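Local structure of acetamidase (Bacillus halodurans, 2II1) at residues N9-M14 and R56-G62; M131-T137 and H152-T158; L180-A185 and V197-V203. The protein probably hydrolyses carbon-nitrogen bonds in linear amides other than peptides, and binds calcium ions in the crystal. All coordinates share one frame; numbering follows the deposited sequence.

Interaction 1 of 3, residues N9-M14 and R56-G62; sequences NTIFFM and RVNPATG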
loop_
_atom_site.group_PDB
_atom_site.type_symbol
_atom_site.label_atom_id
_atom_site.label_comp_id
_atom_site.label_asym_id
_atom_site.label_seq_id
_atom_site.Cartn_x
_atom_site.Cartn_y
_atom_site.Cartn_z
ATOM N N ASN A 9 15.935 5.137 -30.790
ATOM C CA ASN A 9 17.108 4.747 -30.036
ATOM C C ASN A 9 16.699 4.110 -28.712
ATOM O O ASN A 9 16.572 4.804 -27.689
ATOM C CB ASN A 9 17.959 5.985 -29.753
ATOM C CG ASN A 9 18.473 6.628 -31.007
ATOM O OD1 ASN A 9 18.368 7.843 -31.185
ATOM N ND2 ASN A 9 19.015 5.818 -31.900
ATOM N N THR A 10 16.473 2.798 -28.728
ATOM C CA THR A 10 15.963 2.136 -27.535
ATOM C C THR A 10 16.895 1.014 -27.097
ATOM O O THR A 10 17.592 0.418 -27.922
ATOM C CB THR A 10 14.498 1.613 -27.698
ATOM O OG1 THR A 10 14.457 0.569 -28.679
ATOM C CG2 THR A 10 13.530 2.739 -28.070
ATOM N N ILE A 11 16.926 0.779 -25.783
ATOM C CA ILE A 11 17.677 -0.313 -25.170
ATOM C C ILE A 11 16.718 -1.237 -24.390
ATOM O O ILE A 11 15.676 -0.807 -23.939
ATOM C CB ILE A 11 18.821 0.235 -24.255
ATOM C CG1 ILE A 11 18.280 1.205 -23.195
ATOM C CG2 ILE A 11 19.893 0.926 -25.126
ATOM C CD1 ILE A 11 19.240 1.548 -22.060
ATOM N N PHE A 12 17.079 -2.506 -24.243
ATOM C CA PHE A 12 16.249 -3.480 -23.531
ATOM C C PHE A 12 16.865 -3.925 -22.224
ATOM O O PHE A 12 16.198 -4.623 -21.424
ATOM C CB PHE A 12 15.949 -4.660 -24.449
ATOM C CG PHE A 12 15.108 -4.264 -25.615
ATOM C CD1 PHE A 12 13.767 -4.021 -25.441
ATOM C CD2 PHE A 12 15.674 -4.051 -26.880
ATOM C CE1 PHE A 12 12.981 -3.594 -26.496
ATOM C CE2 PHE A 12 14.883 -3.622 -27.950
ATOM C CZ PHE A 12 13.542 -3.391 -27.753
ATOM N N PHE A 13 18.100 -3.476 -21.986
ATOM C CA PHE A 13 18.837 -3.784 -20.769
ATOM C C PHE A 13 19.493 -2.525 -20.257
ATOM O O PHE A 13 20.020 -1.716 -21.044
ATOM C CB PHE A 13 19.954 -4.789 -21.022
ATOM C CG PHE A 13 19.482 -6.179 -21.324
ATOM C CD1 PHE A 13 18.988 -6.505 -22.575
ATOM C CD2 PHE A 13 19.542 -7.172 -20.360
ATOM C CE1 PHE A 13 18.553 -7.786 -22.845
ATOM C CE2 PHE A 13 19.097 -8.446 -20.633
ATOM C CZ PHE A 13 18.606 -8.749 -21.873
HETATM N N MSE A 14 19.492 -2.394 -18.932
HETATM C CA MSE A 14 20.216 -1.337 -18.236
HETATM C C MSE A 14 21.635 -1.861 -18.099
HETATM O O MSE A 14 21.886 -2.806 -17.349
HETATM C CB MSE A 14 19.564 -1.063 -16.868
HETATM C CG MSE A 14 18.115 -0.588 -16.954
HETATM SE SE MSE A 14 17.912 1.372 -17.128
HETATM C CE MSE A 14 16.062 1.443 -18.013
ATOM N N ARG A 56 11.523 -7.719 -27.808
ATOM C CA ARG A 56 11.293 -6.300 -28.056
ATOM C C ARG A 56 10.313 -5.661 -27.077
ATOM O O ARG A 56 9.827 -4.566 -27.303
ATOM C CB ARG A 56 10.815 -6.106 -29.485
ATOM C CG ARG A 56 11.891 -6.343 -30.517
ATOM C CD ARG A 56 11.272 -6.287 -31.894
ATOM N NE ARG A 56 10.750 -4.952 -32.177
ATOM C CZ ARG A 56 9.745 -4.684 -33.000
ATOM N NH1 ARG A 56 9.108 -5.659 -33.641
ATOM N NH2 ARG A 56 9.376 -3.418 -33.170
ATOM N N VAL A 57 10.046 -6.352 -25.980
ATOM C CA VAL A 57 9.218 -5.828 -24.909
ATOM C C VAL A 57 10.110 -5.019 -23.957
ATOM O O VAL A 57 11.302 -5.287 -23.822
ATOM C CB VAL A 57 8.489 -6.989 -24.169
ATOM C CG1 VAL A 57 7.782 -6.486 -22.915
ATOM C CG2 VAL A 57 7.502 -7.693 -25.131
ATOM N N ASN A 58 9.521 -4.020 -23.313
ATOM C CA ASN A 58 10.215 -3.157 -22.372
ATOM C C ASN A 58 11.356 -2.363 -23.036
ATOM O O ASN A 58 12.524 -2.450 -22.613
ATOM C CB ASN A 58 10.684 -3.966 -21.145
ATOM C CG ASN A 58 9.602 -4.109 -20.090
ATOM O OD1 ASN A 58 8.942 -3.128 -19.728
ATOM N ND2 ASN A 58 9.413 -5.325 -19.590
ATOM N N PRO A 59 11.024 -1.588 -24.087
ATOM C CA PRO A 59 11.990 -0.658 -24.632
ATOM C C PRO A 59 12.133 0.586 -23.761
ATOM O O PRO A 59 11.134 1.123 -23.265
ATOM C CB PRO A 59 11.392 -0.308 -25.992
ATOM C CG PRO A 59 9.917 -0.429 -25.774
ATOM C CD PRO A 59 9.762 -1.577 -24.851
ATOM N N ALA A 60 13.372 1.031 -23.572
ATOM C CA ALA A 60 13.664 2.285 -22.913
ATOM C C ALA A 60 14.406 3.201 -23.900
ATOM O O ALA A 60 15.312 2.751 -24.581
ATOM C CB ALA A 60 14.496 2.039 -21.673
ATOM N N THR A 61 13.982 4.465 -24.000
ATOM C CA THR A 61 14.697 5.479 -24.772
ATOM C C THR A 61 15.921 5.930 -23.962
ATOM O O THR A 61 15.806 6.224 -22.779
ATOM C CB THR A 61 13.782 6.682 -25.106
ATOM O OG1 THR A 61 12.664 6.235 -25.896
ATOM C CG2 THR A 61 14.555 7.786 -25.848
ATOM N N GLY A 62 17.085 5.955 -24.605
ATOM C CA GLY A 62 18.355 6.212 -23.931
ATOM C C GLY A 62 19.437 5.320 -24.517
ATOM O O GLY A 62 19.198 4.650 -25.529
#

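Interaction 2 of 3, residues M131-T137 and H152-T158; sequences MIGVIGT and HGGNLDT. With CA (calcium ion), chain E.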
loop_
_atom_site.group_PDB
_atom_site.type_symbol
_atom_site.label_atom_id
_atom_site.label_comp_id
_atom_site.label_asym_id
_atom_site.label_seq_id
_atom_site.Cartn_x
_atom_site.Cartn_y
_atom_site.Cartn_z
HETATM N N MSE A 131 2.106 8.348 -16.033
HETATM C CA MSE A 131 3.230 8.007 -15.178
HETATM C C MSE A 131 4.308 7.300 -16.001
HETATM O O MSE A 131 4.045 6.826 -17.104
HETATM C CB MSE A 131 2.756 7.114 -14.040
HETATM C CG MSE A 131 1.895 5.956 -14.525
HETATM SE SE MSE A 131 1.891 4.350 -13.388
HETATM C CE MSE A 131 3.872 3.773 -13.403
ATOM N N ILE A 132 5.524 7.237 -15.461
ATOM C CA ILE A 132 6.617 6.495 -16.061
ATOM C C ILE A 132 6.882 5.162 -15.315
ATOM O O ILE A 132 7.211 5.159 -14.116
ATOM C CB ILE A 132 7.947 7.309 -15.988
ATOM C CG1 ILE A 132 7.812 8.686 -16.593
ATOM C CG2 ILE A 132 9.058 6.591 -16.719
ATOM C CD1 ILE A 132 8.923 9.615 -16.136
ATOM N N GLY A 133 6.826 4.050 -16.040
ATOM C CA GLY A 133 6.992 2.737 -15.426
ATOM C C GLY A 133 8.438 2.270 -15.287
ATOM O O GLY A 133 8.791 1.599 -14.312
ATOM N N VAL A 134 9.245 2.570 -16.287
ATOM C CA VAL A 134 10.638 2.153 -16.369
ATOM C C VAL A 134 11.473 3.411 -16.424
ATOM O O VAL A 134 11.388 4.175 -17.385
ATOM C CB VAL A 134 10.932 1.284 -17.619
ATOM C CG1 VAL A 134 12.432 1.175 -17.860
ATOM C CG2 VAL A 134 10.310 -0.084 -17.470
ATOM N N ILE A 135 12.222 3.646 -15.352
ATOM C CA ILE A 135 13.211 4.703 -15.307
ATOM C C ILE A 135 14.422 4.176 -14.529
ATOM O O ILE A 135 14.265 3.666 -13.438
ATOM C CB ILE A 135 12.628 5.985 -14.656
ATOM C CG1 ILE A 135 13.591 7.172 -14.863
ATOM C CG2 ILE A 135 12.304 5.752 -13.191
ATOM C CD1 ILE A 135 13.004 8.504 -14.516
ATOM N N GLY A 136 15.631 4.294 -15.088
ATOM C CA GLY A 136 16.800 3.745 -14.429
ATOM C C GLY A 136 18.120 4.216 -14.987
ATOM O O GLY A 136 18.180 4.779 -16.095
ATOM N N THR A 137 19.161 4.024 -14.177
ATOM C CA THR A 137 20.557 4.248 -14.571
ATOM C C THR A 137 21.251 2.876 -14.726
ATOM O O THR A 137 20.668 1.834 -14.396
ATOM C CB THR A 137 21.276 5.141 -13.526
ATOM O OG1 THR A 137 21.237 4.523 -12.231
ATOM C CG2 THR A 137 20.606 6.531 -13.458
ATOM N N HIS A 152 19.185 0.505 -9.153
ATOM C CA HIS A 152 19.356 1.441 -10.278
ATOM C C HIS A 152 18.041 1.996 -10.816
ATOM O O HIS A 152 18.041 2.898 -11.667
ATOM C CB HIS A 152 20.066 0.718 -11.452
ATOM C CG HIS A 152 19.246 -0.384 -12.063
ATOM N ND1 HIS A 152 18.924 -1.529 -11.371
ATOM C CD2 HIS A 152 18.651 -0.502 -13.276
ATOM C CE1 HIS A 152 18.154 -2.300 -12.123
ATOM N NE2 HIS A 152 17.970 -1.700 -13.283
ATOM N N GLY A 153 16.924 1.443 -10.347
ATOM C CA GLY A 153 15.582 1.766 -10.868
ATOM C C GLY A 153 15.106 0.615 -11.743
ATOM O O GLY A 153 15.001 -0.524 -11.277
ATOM N N GLY A 154 14.850 0.910 -13.012
ATOM C CA GLY A 154 14.278 -0.056 -13.933
ATOM C C GLY A 154 12.758 -0.142 -13.808
ATOM O O GLY A 154 12.098 0.880 -13.599
ATOM N N ASN A 155 12.224 -1.364 -13.869
ATOM C CA ASN A 155 10.783 -1.626 -13.944
ATOM C C ASN A 155 10.085 -1.483 -12.572
ATOM O O ASN A 155 9.696 -2.467 -11.930
ATOM C CB ASN A 155 10.562 -2.997 -14.548
ATOM C CG ASN A 155 9.198 -3.163 -15.133
ATOM O OD1 ASN A 155 8.411 -2.202 -15.253
ATOM N ND2 ASN A 155 8.881 -4.393 -15.484
ATOM N N LEU A 156 9.985 -0.226 -12.131
ATOM C CA LEU A 156 9.512 0.118 -10.774
ATOM C C LEU A 156 7.990 0.134 -10.695
ATOM O O LEU A 156 7.429 -0.063 -9.612
ATOM C CB LEU A 156 10.052 1.513 -10.349
ATOM C CG LEU A 156 11.558 1.671 -10.072
ATOM C CD1 LEU A 156 11.994 3.090 -9.744
ATOM C CD2 LEU A 156 12.025 0.756 -8.939
ATOM N N ASP A 157 7.336 0.395 -11.838
ATOM C CA ASP A 157 5.889 0.593 -11.898
ATOM C C ASP A 157 5.303 1.275 -10.656
ATOM O O ASP A 157 4.429 0.737 -9.968
ATOM C CB ASP A 157 5.186 -0.723 -12.261
ATOM C CG ASP A 157 5.533 -1.187 -13.662
ATOM O OD1 ASP A 157 5.788 -0.321 -14.532
ATOM O OD2 ASP A 157 5.549 -2.406 -13.910
ATOM N N THR A 158 5.789 2.494 -10.414
ATOM C CA THR A 158 5.422 3.307 -9.257
ATOM C C THR A 158 4.618 4.486 -9.774
ATOM O O THR A 158 5.122 5.313 -10.557
ATOM C CB THR A 158 6.719 3.723 -8.470
ATOM O OG1 THR A 158 7.304 2.548 -7.904
ATOM C CG2 THR A 158 6.466 4.721 -7.353
HETATM CA CA CA E . 6.270 -2.062 -16.192
HETATM O O HOH W 1 7.828 3.504 -12.121
HETATM O O HOH W 2 6.037 -4.372 -15.880
HETATM O O HOH W 3 4.000 -2.219 -17.115
#

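Interaction 3 of 3, residues L180-A185 and V197-V203; sequences LGDLHA and VEIAGTV. With CA (calcium ion), chain F; CA (calcium ion), chain E.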
loop_
_atom_site.group_PDB
_atom_site.type_symbol
_atom_site.label_atom_id
_atom_site.label_comp_id
_atom_site.label_asym_id
_atom_site.label_seq_id
_atom_site.Cartn_x
_atom_site.Cartn_y
_atom_site.Cartn_z
ATOM N N LEU A 180 14.510 5.662 -20.094
ATOM C CA LEU A 180 13.167 5.583 -19.546
ATOM C C LEU A 180 12.169 5.170 -20.590
ATOM O O LEU A 180 12.431 5.246 -21.784
ATOM C CB LEU A 180 12.743 6.877 -18.846
ATOM C CG LEU A 180 12.365 8.102 -19.674
ATOM C CD1 LEU A 180 11.014 7.921 -20.395
ATOM C CD2 LEU A 180 12.362 9.300 -18.766
ATOM N N GLY A 181 11.027 4.705 -20.116
ATOM C CA GLY A 181 10.065 4.073 -20.984
ATOM C C GLY A 181 8.822 3.674 -20.233
ATOM O O GLY A 181 8.599 4.088 -19.092
ATOM N N ASP A 182 8.011 2.867 -20.896
ATOM C CA ASP A 182 6.892 2.203 -20.259
ATOM C C ASP A 182 5.956 3.163 -19.568
ATOM O O ASP A 182 5.699 3.028 -18.359
ATOM C CB ASP A 182 7.409 1.170 -19.261
ATOM C CG ASP A 182 6.316 0.316 -18.690
ATOM O OD1 ASP A 182 5.418 -0.063 -19.462
ATOM O OD2 ASP A 182 6.331 0.002 -17.473
ATOM N N LEU A 183 5.416 4.094 -20.350
ATOM C CA LEU A 183 4.453 5.069 -19.870
ATOM C C LEU A 183 3.081 4.410 -19.739
ATOM O O LEU A 183 2.781 3.474 -20.482
ATOM C CB LEU A 183 4.373 6.252 -20.833
ATOM C CG LEU A 183 5.649 7.022 -21.172
ATOM C CD1 LEU A 183 5.298 8.286 -21.984
ATOM C CD2 LEU A 183 6.441 7.392 -19.917
ATOM N N HIS A 184 2.277 4.891 -18.777
ATOM C CA HIS A 184 0.898 4.438 -18.582
ATOM C C HIS A 184 -0.006 5.633 -18.493
ATOM O O HIS A 184 0.379 6.683 -17.984
ATOM C CB HIS A 184 0.701 3.618 -17.318
ATOM C CG HIS A 184 1.581 2.412 -17.249
ATOM N ND1 HIS A 184 2.151 1.968 -16.075
ATOM C CD2 HIS A 184 2.013 1.573 -18.217
ATOM C CE1 HIS A 184 2.881 0.893 -16.321
ATOM N NE2 HIS A 184 2.825 0.639 -17.617
ATOM N N ALA A 185 -1.216 5.432 -18.990
ATOM C CA ALA A 185 -2.260 6.426 -18.964
ATOM C C ALA A 185 -3.048 6.282 -17.648
ATOM O O ALA A 185 -3.708 7.220 -17.180
ATOM C CB ALA A 185 -3.146 6.229 -20.191
ATOM N N VAL A 197 -2.497 0.799 -18.203
ATOM C CA VAL A 197 -2.966 1.098 -19.536
ATOM C C VAL A 197 -1.688 1.496 -20.274
ATOM O O VAL A 197 -1.175 2.575 -20.055
ATOM C CB VAL A 197 -4.010 2.242 -19.563
ATOM C CG1 VAL A 197 -4.459 2.517 -20.993
ATOM C CG2 VAL A 197 -5.197 1.874 -18.672
ATOM N N GLU A 198 -1.171 0.610 -21.111
ATOM C CA GLU A 198 0.144 0.799 -21.759
ATOM C C GLU A 198 0.023 1.756 -22.939
ATOM O O GLU A 198 -0.853 1.571 -23.795
ATOM C CB GLU A 198 0.682 -0.526 -22.261
ATOM C CG GLU A 198 0.720 -1.624 -21.208
ATOM C CD GLU A 198 1.740 -1.349 -20.124
ATOM O OE1 GLU A 198 2.709 -0.585 -20.349
ATOM O OE2 GLU A 198 1.572 -1.876 -19.023
ATOM N N ILE A 199 0.927 2.739 -23.008
ATOM C CA ILE A 199 0.853 3.794 -24.017
ATOM C C ILE A 199 2.207 4.458 -24.332
ATOM O O ILE A 199 3.066 4.534 -23.485
ATOM C CB ILE A 199 -0.174 4.871 -23.567
ATOM C CG1 ILE A 199 -0.719 5.656 -24.767
ATOM C CG2 ILE A 199 0.399 5.779 -22.461
ATOM C CD1 ILE A 199 -1.946 6.435 -24.446
ATOM N N ALA A 200 2.370 4.923 -25.566
ATOM C CA ALA A 200 3.529 5.701 -25.962
ATOM C C ALA A 200 3.305 7.179 -25.676
ATOM O O ALA A 200 2.184 7.655 -25.472
ATOM C CB ALA A 200 3.810 5.530 -27.435
ATOM N N GLY A 201 4.404 7.904 -25.687
ATOM C CA GLY A 201 4.370 9.309 -25.411
ATOM C C GLY A 201 5.725 9.966 -25.322
ATOM O O GLY A 201 6.725 9.459 -25.845
ATOM N N THR A 202 5.732 11.126 -24.663
ATOM C CA THR A 202 6.910 11.962 -24.564
ATOM C C THR A 202 7.074 12.489 -23.133
ATOM O O THR A 202 6.128 12.995 -22.523
ATOM C CB THR A 202 6.784 13.170 -25.517
ATOM O OG1 THR A 202 6.573 12.701 -26.853
ATOM C CG2 THR A 202 8.026 14.031 -25.454
ATOM N N VAL A 203 8.278 12.354 -22.589
ATOM C CA VAL A 203 8.533 12.823 -21.240
ATOM C C VAL A 203 9.455 14.012 -21.364
ATOM O O VAL A 203 10.402 13.973 -22.156
ATOM C CB VAL A 203 9.154 11.722 -20.340
ATOM C CG1 VAL A 203 9.639 12.315 -19.036
ATOM C CG2 VAL A 203 8.147 10.662 -20.057
HETATM CA CA CA F . 3.743 -0.989 -18.634
HETATM CA CA CA E . 6.270 -2.062 -16.192
HETATM O O HOH W 4 5.866 4.570 -23.377
HETATM O O HOH W 5 3.845 1.379 -22.138
HETATM O O HOH W 2 6.037 -4.372 -15.880
HETATM O O HOH W 3 4.000 -2.219 -17.115
#

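Interaction 1 of 3, residues N9-M14 and R56-G62
I11 and A60 face each other as an antiparallel hydrogen-bonded pair, I11 N bonding to A60 O at 2.8 Å and A60 N to I11 O at 3.0 Å. T10 and T61 follow as the non-hydrogen-bonded pair, after which the ladder weakens: G62 N makes a weak bond to N9 O. The backbone angles of G62 would press any side chain against the carbonyl oxygen of T61. Before A60 the chain is not yet strand, and residues 56-59 bend around the ring of F12. CG of F12 lies anti to its own carbonyl carbon and beside its backbone N (chi1 -66°), which carries the CD1-CE1 side of the ring into that bend. There V57 O sits at the ring edge, near its plane, 3.2 Å from CD1, while R56 O approaches CE1 obliquely at 3.4 Å. The slightly positive C-H edge of the ring probably suits V57 O. CE1 also packs on P59 CB at 3.7 Å, and that proline ring runs alongside T10, pointing the same way. Replacing F12 by an alanine would probably open a gap beside P59 and leave the bend at R56-V57 without the ring it folds around. On the face carrying I11 and A60, the selenomethionine M14 curls back to set CE 4.0 Å from A60 CB, and I11 CG1 covers the same methyl group. Strand 10-11 thus adds to strand 60-67 of a larger mixed sheet. Strand 60-67 is bonded in turn to strand 176-184 through T61 and L180, A179 of that strand packs under I11, M14 and A60, and T61 OG1 is hydrogen-bonded to E33 O.

Interaction 2 of 3, residues M131-T137 and H152-T158
The imidazole of H152 meets T137 at its edge: T137 O lies near the ring plane, 3.3 Å from CD2. That carbonyl oxygen is buried without a hydrogen-bond partner, and the ring C-H is among its close neighbours. Of the other flat groups, the N155 amide directs OD1 at the calcium ion of chain E and rests that oxygen against V134 CG2 at 3.6 Å, whereas the D157 carboxylate takes the same ion between its two oxygens. CG of N155 stands anti to the backbone N (chi1 -159°), which brings the amide in beside V134 and onto the metal. OD1 binds the ion at 2.3 Å, and ND2 is held by water 2 and by G147 O. The backbones run antiparallel from V134 opposite N155 to G136 opposite G153. T137 N bonds to H152 O at 3.0 Å, but the two bonds between I135 and G154 come in well above the carbonyl planes, a sign of distortion where the chain turns a corner at G154. Glycines let the chains close in: a CB on G136 or G153 would clash with the opposite backbone, and one on G133 would strike D157 OD1. G133 O receives D157 N on a lone pair at 3.1 Å, a weak bond from L156 N and a proton of water 1, which probably helps to place the metal-binding loop. N155 centres an inverse gamma turn there. With D182 OD2 and two waters, N155 and D157 surround the calcium by oxygen alone, the hard ligands this ion prefers. D157 OD2, at 2.4 Å from the metal, is also hydrogen-bonded to N278 ND2, a second-shell contact that is likely to fix the carboxylate's rotation and keep both its oxygens on the ion.

Interaction 3 of 3, residues L180-A185 and V197-V203
H184 and E198 sit opposite each other as a non-hydrogen-bonded pair of antiparallel strands, and their side chains, lying side by side, join D182 in one half of a dinuclear calcium site. The H184 side chain starts beside the opposite backbone, with CB 3.5 Å from V197 O. A chi1 of -57° swings the imidazole to the backbone N side, away from the carbonyl carbon, laying it along E198. D182 O lies over one ring face, offset toward the rim. At the edge and in the ring plane is E198 OE1, 3.1 Å from CD2. At the tip, NE2 binds the calcium ion of chain F at 2.1 Å. E198 takes this ion with both oxygens, OE1 being at 2.0 Å, and its carboxylate stands almost perpendicular to the imidazole, 89° between planes. OE2 is also held by G196 N. D182 crosses E198 with the two carboxylates nearly coplanar. Its OD1 binds the same ion at 2.1 Å while OD2 serves the calcium of chain E, so one aspartate bridges the pair. The NE2, OE1 and OD1 bonds are short for calcium as modelled. D182 OD1 and E198 OE1, which would otherwise probably repel, lie close because both bind the metal. Behind the metals the strands are held by A185 N bonding to V197 O at 3.0 Å, with I199 CG2 packed over A185. Further along, L183 packs between the diverging chains: CD2 touches V203 CG2 at 3.7 Å, and CD1 lies on G201 CA, where a CB would clash. L180 reaches the same valine. Beside L183, water 4 replaces direct pairing, accepting from L183 N and donating to I199 O at 2.8 Å.

Strand 176-184 ties the three contacts into one mixed sheet. T61 N of interaction 1 lies 2.8 Å from L180 O of interaction 3, and G133 N of interaction 2 is equally far from D182 O, both probable hydrogen bonds. Interactions 1 and 2 also pack directly, M14 CE standing 3.6 Å from V134 CG1. The metal site joins interactions 2 and 3: N155 and D157 come from one, H184 and E198 from the other, and D182 lies between the two calcium ions, whose centres are 3.7 Å apart with water 3 bridging them. Interaction 1 borders the site, the N58 side chain being about 4 Å from those of N155 and D182 at their nearest atoms.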